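Local structure of beta-galactosidase (Bacillus circulans subsp. alkalophilus, 3TTY) at residues R471-V476 with R507-I512; F475-G480 with N575-G580. The protein hydrolyses terminal beta-galactosidic linkages, releasing galactose, which its TIM-barrel glycoside hydrolase fold binds as product. All blocks are in the same frame, centred on the assembly; numbering follows the deposited sequence.

Contact 1: residues R471-V476 with R507-I512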
ATOM      1  N   ARG A 471       8.819 -38.058  20.809  1.00 27.21           N
ATOM      2  CA  ARG A 471      10.063 -38.194  20.075  1.00 25.82           C
ATOM      3  C   ARG A 471      11.177 -37.370  20.725  1.00 24.29           C
ATOM      4  O   ARG A 471      12.280 -37.871  20.897  1.00 25.44           O
ATOM      5  CB  ARG A 471       9.856 -37.833  18.602  1.00 30.08           C
ATOM      6  CG  ARG A 471      10.877 -38.437  17.632  1.00 40.12           C
ATOM      7  CD  ARG A 471      10.299 -38.577  16.205  1.00 32.74           C
ATOM      8  NE  ARG A 471       9.629 -37.352  15.783  1.00 25.68           N
ATOM      9  CZ  ARG A 471       8.346 -37.272  15.432  1.00 31.04           C
ATOM     10  NH1 ARG A 471       7.582 -38.363  15.416  1.00 30.01           N
ATOM     11  NH2 ARG A 471       7.826 -36.097  15.087  1.00 22.76           N
ATOM     12  N   VAL A 472      10.907 -36.129  21.123  1.00 23.20           N
ATOM     13  CA  VAL A 472      11.980 -35.358  21.737  1.00 21.10           C
ATOM     14  C   VAL A 472      12.253 -35.748  23.183  1.00 24.37           C
ATOM     15  O   VAL A 472      13.398 -35.695  23.615  1.00 23.75           O
ATOM     16  CB  VAL A 472      11.847 -33.829  21.587  1.00 26.70           C
ATOM     17  CG1 VAL A 472      10.662 -33.468  20.723  1.00 29.26           C
ATOM     18  CG2 VAL A 472      11.814 -33.144  22.954  1.00 22.55           C
ATOM     19  N   GLU A 473      11.229 -36.164  23.923  1.00 21.19           N
ATOM     20  CA  GLU A 473      11.472 -36.735  25.241  1.00 21.39           C
ATOM     21  C   GLU A 473      12.415 -37.929  25.129  1.00 24.15           C
ATOM     22  O   GLU A 473      13.385 -38.047  25.878  1.00 20.48           O
ATOM     23  CB  GLU A 473      10.166 -37.145  25.910  1.00 28.45           C
ATOM     24  CG  GLU A 473       9.419 -35.996  26.566  1.00 23.92           C
ATOM     25  CD  GLU A 473       7.946 -36.309  26.784  1.00 34.24           C
ATOM     26  OE1 GLU A 473       7.501 -37.411  26.390  1.00 37.67           O
ATOM     27  OE2 GLU A 473       7.230 -35.450  27.347  1.00 34.40           O
ATOM     28  N   ARG A 474      12.153 -38.812  24.176  1.00 21.70           N
ATOM     29  CA  ARG A 474      13.035 -39.961  23.987  1.00 28.77           C
ATOM     30  C   ARG A 474      14.462 -39.558  23.566  1.00 27.32           C
ATOM     31  O   ARG A 474      15.443 -40.098  24.082  1.00 24.27           O
ATOM     32  CB  ARG A 474      12.432 -40.946  22.995  1.00 28.36           C
ATOM     33  CG  ARG A 474      13.122 -42.284  22.972  1.00 41.23           C
ATOM     34  CD  ARG A 474      12.207 -43.332  22.376  1.00 51.52           C
ATOM     35  NE  ARG A 474      10.920 -43.355  23.066  1.00 60.70           N
ATOM     36  CZ  ARG A 474       9.781 -42.906  22.546  1.00 63.99           C
ATOM     37  NH1 ARG A 474       9.764 -42.403  21.311  1.00 51.79           N
ATOM     38  NH2 ARG A 474       8.657 -42.972  23.260  1.00 55.51           N
ATOM     39  N   PHE A 475      14.566 -38.605  22.641  1.00 26.47           N
ATOM     40  CA  PHE A 475      15.863 -38.056  22.221  1.00 23.75           C
ATOM     41  C   PHE A 475      16.639 -37.474  23.403  1.00 20.95           C
ATOM     42  O   PHE A 475      17.813 -37.796  23.612  1.00 25.63           O
ATOM     43  CB  PHE A 475      15.671 -36.988  21.138  1.00 23.86           C
ATOM     44  CG  PHE A 475      16.888 -36.128  20.897  1.00 25.50           C
ATOM     45  CD1 PHE A 475      17.972 -36.617  20.179  1.00 22.92           C
ATOM     46  CD2 PHE A 475      16.935 -34.819  21.366  1.00 24.50           C
ATOM     47  CE1 PHE A 475      19.094 -35.821  19.953  1.00 23.23           C
ATOM     48  CE2 PHE A 475      18.050 -34.019  21.140  1.00 22.47           C
ATOM     49  CZ  PHE A 475      19.129 -34.527  20.434  1.00 22.07           C
ATOM     50  N   VAL A 476      15.975 -36.639  24.191  1.00 21.38           N
ATOM     51  CA  VAL A 476      16.626 -35.982  25.315  1.00 22.75           C
ATOM     52  C   VAL A 476      17.000 -36.966  26.429  1.00 24.85           C
ATOM     53  O   VAL A 476      18.095 -36.894  26.982  1.00 25.80           O
ATOM     54  CB  VAL A 476      15.760 -34.849  25.888  1.00 22.32           C
ATOM     55  CG1 VAL A 476      16.424 -34.232  27.111  1.00 16.70           C
ATOM     56  CG2 VAL A 476      15.484 -33.790  24.814  1.00 18.80           C
ATOM     57  N   ARG A 507       5.918 -29.316  28.294  1.00 15.90           N
ATOM     58  CA  ARG A 507       6.099 -28.757  29.638  1.00 19.73           C
ATOM     59  C   ARG A 507       7.012 -29.621  30.514  1.00 19.05           C
ATOM     60  O   ARG A 507       7.878 -29.108  31.212  1.00 18.26           O
ATOM     61  CB  ARG A 507       4.753 -28.515  30.327  1.00 21.83           C
ATOM     62  CG  ARG A 507       4.859 -27.948  31.743  1.00 21.55           C
ATOM     63  CD  ARG A 507       3.474 -27.556  32.275  1.00 22.41           C
ATOM     64  NE  ARG A 507       3.500 -26.999  33.630  1.00 21.48           N
ATOM     65  CZ  ARG A 507       2.418 -26.535  34.257  1.00 27.36           C
ATOM     66  NH1 ARG A 507       1.235 -26.551  33.649  1.00 23.05           N
ATOM     67  NH2 ARG A 507       2.508 -26.047  35.489  1.00 26.99           N
ATOM     68  N   ASN A 508       6.844 -30.932  30.447  1.00 18.58           N
ATOM     69  CA  ASN A 508       7.663 -31.817  31.252  1.00 24.32           C
ATOM     70  C   ASN A 508       9.120 -31.805  30.835  1.00 23.06           C
ATOM     71  O   ASN A 508      10.013 -31.729  31.677  1.00 18.93           O
ATOM     72  CB  ASN A 508       7.134 -33.250  31.203  1.00 31.07           C
ATOM     73  CG  ASN A 508       5.823 -33.404  31.929  1.00 43.62           C
ATOM     74  OD1 ASN A 508       5.584 -32.757  32.962  1.00 43.23           O
ATOM     75  ND2 ASN A 508       4.950 -34.263  31.394  1.00 41.82           N
ATOM     76  N   VAL A 509       9.363 -31.897  29.534  1.00 17.51           N
ATOM     77  CA  VAL A 509      10.729 -32.009  29.070  1.00 20.19           C
ATOM     78  C   VAL A 509      11.469 -30.681  29.244  1.00 22.79           C
ATOM     79  O   VAL A 509      12.670 -30.670  29.505  1.00 19.74           O
ATOM     80  CB  VAL A 509      10.826 -32.517  27.621  1.00 19.74           C
ATOM     81  CG1 VAL A 509      10.295 -31.476  26.635  1.00 17.05           C
ATOM     82  CG2 VAL A 509      12.263 -32.874  27.311  1.00 20.93           C
ATOM     83  N   MET A 510      10.745 -29.567  29.135  1.00 20.62           N
ATOM     84  CA  MET A 510      11.367 -28.254  29.272  1.00 22.11           C
ATOM     85  C   MET A 510      11.515 -27.839  30.739  1.00 19.43           C
ATOM     86  O   MET A 510      12.391 -27.054  31.069  1.00 21.56           O
ATOM     87  CB  MET A 510      10.597 -27.194  28.482  1.00 15.69           C
ATOM     88  CG  MET A 510      10.538 -27.449  26.974  1.00 22.65           C
ATOM     89  SD  MET A 510      12.111 -27.926  26.218  1.00 23.99           S
ATOM     90  CE  MET A 510      13.125 -26.508  26.643  1.00 21.47           C
ATOM     91  N   GLY A 511      10.650 -28.361  31.605  1.00 22.63           N
ATOM     92  CA  GLY A 511      10.743 -28.133  33.042  1.00 16.94           C
ATOM     93  C   GLY A 511      10.380 -26.725  33.462  1.00 22.34           C
ATOM     94  O   GLY A 511      10.806 -26.246  34.522  1.00 23.21           O
ATOM     95  N   ILE A 512       9.602 -26.044  32.628  1.00 22.58           N
ATOM     96  CA  ILE A 512       9.143 -24.696  32.960  1.00 21.14           C
ATOM     97  C   ILE A 512       7.695 -24.543  32.563  1.00 21.47           C
ATOM     98  O   ILE A 512       7.210 -25.241  31.670  1.00 22.35           O
ATOM     99  CB  ILE A 512       9.946 -23.598  32.227  1.00 21.56           C
ATOM    100  CG1 ILE A 512       9.762 -23.709  30.703  1.00 22.77           C
ATOM    101  CG2 ILE A 512      11.416 -23.651  32.596  1.00 20.01           C
ATOM    102  CD1 ILE A 512       8.695 -22.795  30.138  1.00 15.77           C
TER
HETATM  103  O   HOH W   1       7.319 -32.966  27.737  1.00 20.85           O

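Contact 2: residues F475-G480 with N575-G580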
ATOM      1  N   PHE A 475      14.566 -38.605  22.641  1.00 26.47           N
ATOM      2  CA  PHE A 475      15.863 -38.056  22.221  1.00 23.75           C
ATOM      3  C   PHE A 475      16.639 -37.474  23.403  1.00 20.95           C
ATOM      4  O   PHE A 475      17.813 -37.796  23.612  1.00 25.63           O
ATOM      5  CB  PHE A 475      15.671 -36.988  21.138  1.00 23.86           C
ATOM      6  CG  PHE A 475      16.888 -36.128  20.897  1.00 25.50           C
ATOM      7  CD1 PHE A 475      17.972 -36.617  20.179  1.00 22.92           C
ATOM      8  CD2 PHE A 475      16.935 -34.819  21.366  1.00 24.50           C
ATOM      9  CE1 PHE A 475      19.094 -35.821  19.953  1.00 23.23           C
ATOM     10  CE2 PHE A 475      18.050 -34.019  21.140  1.00 22.47           C
ATOM     11  CZ  PHE A 475      19.129 -34.527  20.434  1.00 22.07           C
ATOM     12  N   VAL A 476      15.975 -36.639  24.191  1.00 21.38           N
ATOM     13  CA  VAL A 476      16.626 -35.982  25.315  1.00 22.75           C
ATOM     14  C   VAL A 476      17.000 -36.966  26.429  1.00 24.85           C
ATOM     15  O   VAL A 476      18.095 -36.894  26.982  1.00 25.80           O
ATOM     16  CB  VAL A 476      15.760 -34.849  25.888  1.00 22.32           C
ATOM     17  CG1 VAL A 476      16.424 -34.232  27.111  1.00 16.70           C
ATOM     18  CG2 VAL A 476      15.484 -33.790  24.814  1.00 18.80           C
ATOM     19  N   ALA A 477      16.098 -37.885  26.753  1.00 20.65           N
ATOM     20  CA  ALA A 477      16.357 -38.854  27.812  1.00 24.00           C
ATOM     21  C   ALA A 477      17.547 -39.758  27.481  1.00 27.97           C
ATOM     22  O   ALA A 477      18.264 -40.204  28.385  1.00 24.77           O
ATOM     23  CB  ALA A 477      15.113 -39.695  28.091  1.00 25.85           C
ATOM     24  N   GLN A 478      17.755 -40.022  26.189  1.00 24.76           N
ATOM     25  CA  GLN A 478      18.869 -40.863  25.764  1.00 27.20           C
ATOM     26  C   GLN A 478      20.190 -40.111  25.766  1.00 26.77           C
ATOM     27  O   GLN A 478      21.240 -40.698  25.519  1.00 30.50           O
ATOM     28  CB  GLN A 478      18.614 -41.479  24.387  1.00 31.61           C
ATOM     29  CG  GLN A 478      17.510 -42.536  24.375  1.00 41.33           C
ATOM     30  CD  GLN A 478      17.545 -43.410  23.127  1.00 55.60           C
ATOM     31  OE1 GLN A 478      16.889 -43.112  22.125  1.00 52.91           O
ATOM     32  NE2 GLN A 478      18.318 -44.497  23.185  1.00 60.28           N
ATOM     33  N   GLY A 479      20.140 -38.813  26.034  1.00 23.31           N
ATOM     34  CA  GLY A 479      21.359 -38.041  26.182  1.00 27.25           C
ATOM     35  C   GLY A 479      21.509 -36.813  25.298  1.00 27.21           C
ATOM     36  O   GLY A 479      22.507 -36.095  25.405  1.00 23.43           O
ATOM     37  N   GLY A 480      20.528 -36.560  24.437  1.00 24.63           N
ATOM     38  CA  GLY A 480      20.603 -35.444  23.510  1.00 23.93           C
ATOM     39  C   GLY A 480      20.301 -34.130  24.190  1.00 23.38           C
ATOM     40  O   GLY A 480      19.759 -34.124  25.289  1.00 22.34           O
ATOM     41  N   ASN A 575      17.005 -27.742  31.784  1.00 21.90           N
ATOM     42  CA  ASN A 575      16.402 -28.877  32.479  1.00 21.63           C
ATOM     43  C   ASN A 575      17.128 -30.176  32.223  1.00 21.32           C
ATOM     44  O   ASN A 575      17.265 -30.585  31.077  1.00 21.37           O
ATOM     45  CB  ASN A 575      14.932 -29.080  32.082  1.00 22.38           C
ATOM     46  CG  ASN A 575      14.175 -29.983  33.085  1.00 23.66           C
ATOM     47  OD1 ASN A 575      14.306 -29.817  34.292  1.00 21.61           O
ATOM     48  ND2 ASN A 575      13.423 -30.947  32.582  1.00 20.82           N
ATOM     49  N   LYS A 576      17.562 -30.849  33.285  1.00 20.81           N
ATOM     50  CA  LYS A 576      18.131 -32.192  33.131  1.00 22.30           C
ATOM     51  C   LYS A 576      17.010 -33.224  33.030  1.00 22.69           C
ATOM     52  O   LYS A 576      16.107 -33.251  33.860  1.00 21.22           O
ATOM     53  CB  LYS A 576      19.054 -32.542  34.298  1.00 24.49           C
ATOM     54  CG  LYS A 576      19.875 -33.809  34.060  1.00 21.59           C
ATOM     55  CD  LYS A 576      20.904 -33.593  32.949  1.00 25.28           C
ATOM     56  CE  LYS A 576      21.838 -34.788  32.816  1.00 29.69           C
ATOM     57  NZ  LYS A 576      22.849 -34.616  31.726  1.00 28.02           N
ATOM     58  N   PHE A 577      17.085 -34.088  32.027  1.00 19.50           N
ATOM     59  CA  PHE A 577      15.979 -34.970  31.712  1.00 21.61           C
ATOM     60  C   PHE A 577      16.572 -36.272  31.203  1.00 22.57           C
ATOM     61  O   PHE A 577      17.002 -36.358  30.057  1.00 23.25           O
ATOM     62  CB  PHE A 577      15.074 -34.298  30.660  1.00 19.61           C
ATOM     63  CG  PHE A 577      13.769 -35.009  30.412  1.00 20.37           C
ATOM     64  CD1 PHE A 577      12.648 -34.711  31.164  1.00 22.32           C
ATOM     65  CD2 PHE A 577      13.652 -35.952  29.397  1.00 24.18           C
ATOM     66  CE1 PHE A 577      11.433 -35.360  30.936  1.00 25.85           C
ATOM     67  CE2 PHE A 577      12.443 -36.604  29.161  1.00 24.23           C
ATOM     68  CZ  PHE A 577      11.330 -36.299  29.935  1.00 25.44           C
ATOM     69  N   GLY A 578      16.603 -37.287  32.063  1.00 25.73           N
ATOM     70  CA  GLY A 578      17.350 -38.493  31.766  1.00 20.00           C
ATOM     71  C   GLY A 578      18.817 -38.116  31.629  1.00 23.91           C
ATOM     72  O   GLY A 578      19.318 -37.288  32.384  1.00 19.98           O
ATOM     73  N   ASN A 579      19.508 -38.709  30.659  1.00 24.16           N
ATOM     74  CA  ASN A 579      20.908 -38.368  30.415  1.00 27.30           C
ATOM     75  C   ASN A 579      21.123 -37.077  29.611  1.00 26.79           C
ATOM     76  O   ASN A 579      22.253 -36.625  29.462  1.00 28.62           O
ATOM     77  CB  ASN A 579      21.632 -39.542  29.757  1.00 25.21           C
ATOM     78  CG  ASN A 579      21.635 -40.784  30.639  1.00 37.63           C
ATOM     79  OD1 ASN A 579      21.119 -41.841  30.259  1.00 39.56           O
ATOM     80  ND2 ASN A 579      22.216 -40.658  31.829  1.00 37.85           N
ATOM     81  N   GLY A 580      20.037 -36.485  29.117  1.00 25.15           N
ATOM     82  CA  GLY A 580      20.097 -35.271  28.312  1.00 21.36           C
ATOM     83  C   GLY A 580      19.717 -33.985  29.029  1.00 22.95           C
ATOM     84  O   GLY A 580      19.608 -33.956  30.255  1.00 24.09           O
TER

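Contact 1: residues R471-V476 with R507-I512
Val472 meets Val509 through single methyl groups, CG2 of the helix residue lying 4.3 Å from CG1 of its partner. A branched, purely apolar side chain suits this buried side of helix 468-477, since the same valine also rests on Phe482 of strand 481-485. One residue on, Glu473 uses two parts of its side chain, the CG methylene and the carboxylate. Its CG is anti to the carbonyl carbon (chi1 -81°) and packs 3.9 Å from Val509 CB, the two side chains crossing obliquely. The chain stays extended beyond CG, and OE2 accepts a short bond of 2.5 Å from a water. That water in turn accepts from Val509 N at 2.9 Å, linking the carboxylate to a backbone N-H in the first turn of helix 507-510 without any direct hydrogen bond between the segments. Glutamate suits this partly exposed position, its methylenes against the valine and its carboxylate to the water. Both helices belong to the trimerisation domain, where they pack beside each other close to the mixed sheet, but neither segment touches another subunit. A turn after Val472, Val476 brings its CG2 to 4.2 Å from Val509 CG2. The same Val509 is touched by Phe577 of strand 570-577 in the mixed sheet.

Contact 2: residues F475-G480 with N575-G580
A Schellman motif ends helix 468-477 against a type II' beta turn, Phe577 to Gly580, which joins strands 570-577 and 580-585. The one hydrogen bond across runs from Asn579 N to Ala477 O, 3.0 Å long with an N-H...O angle of 157°; the donor sits above the carbonyl plane. Asn579 CB lies 3.7 Å from that oxygen. Val476 O, which accepts from Gly479 N in the cap, also meets the CA of Gly580 at 2.9 Å, a CA-H...O contact so close that glycine suits this place: a CB would clash with Val476 O. Gly578 likewise leaves room beside Ala477 CA and takes the turn's positive phi, as Gly479 does in the cap. Phe577 places its CB 3.8 Å from Val476 CG1, the two side chains crossing at about a right angle, while Ala477 N lies at the ring's edge. Ala477 CA makes a CA-H...O contact with Phe577 O at 3.4 Å, and the small Ala477 CB packs on Phe577 CE2. Lys576 NZ donates to Asn579 O from well above the carbonyl plane, and to Gln581 OE1. The glycine-rich meeting of backbones is that of a Schellman-capped helix C terminus packed on a tight beta hairpin.

Helix 468-477 comes first along the chain and serves both contacts, which share Phe475 and Val476 and have centres about 8 Å apart. After it leaves the helix, the chain runs through strand 481-485 and returns at helix 507-510, where contact 1 closes a loop of 30 intervening residues. It then builds several more strands of the mixed sheet before contact 2 closes a longer loop of 94 residues at the hairpin 570-585. Because the first segments overlap, the shorter loop lies largely within the longer one. The second segments also meet directly, with a probable hydrogen bond from Asn575 ND2 to Val509 O, which joins helix 507-510 to the same hairpin that contact 2 joins to helix 468-477.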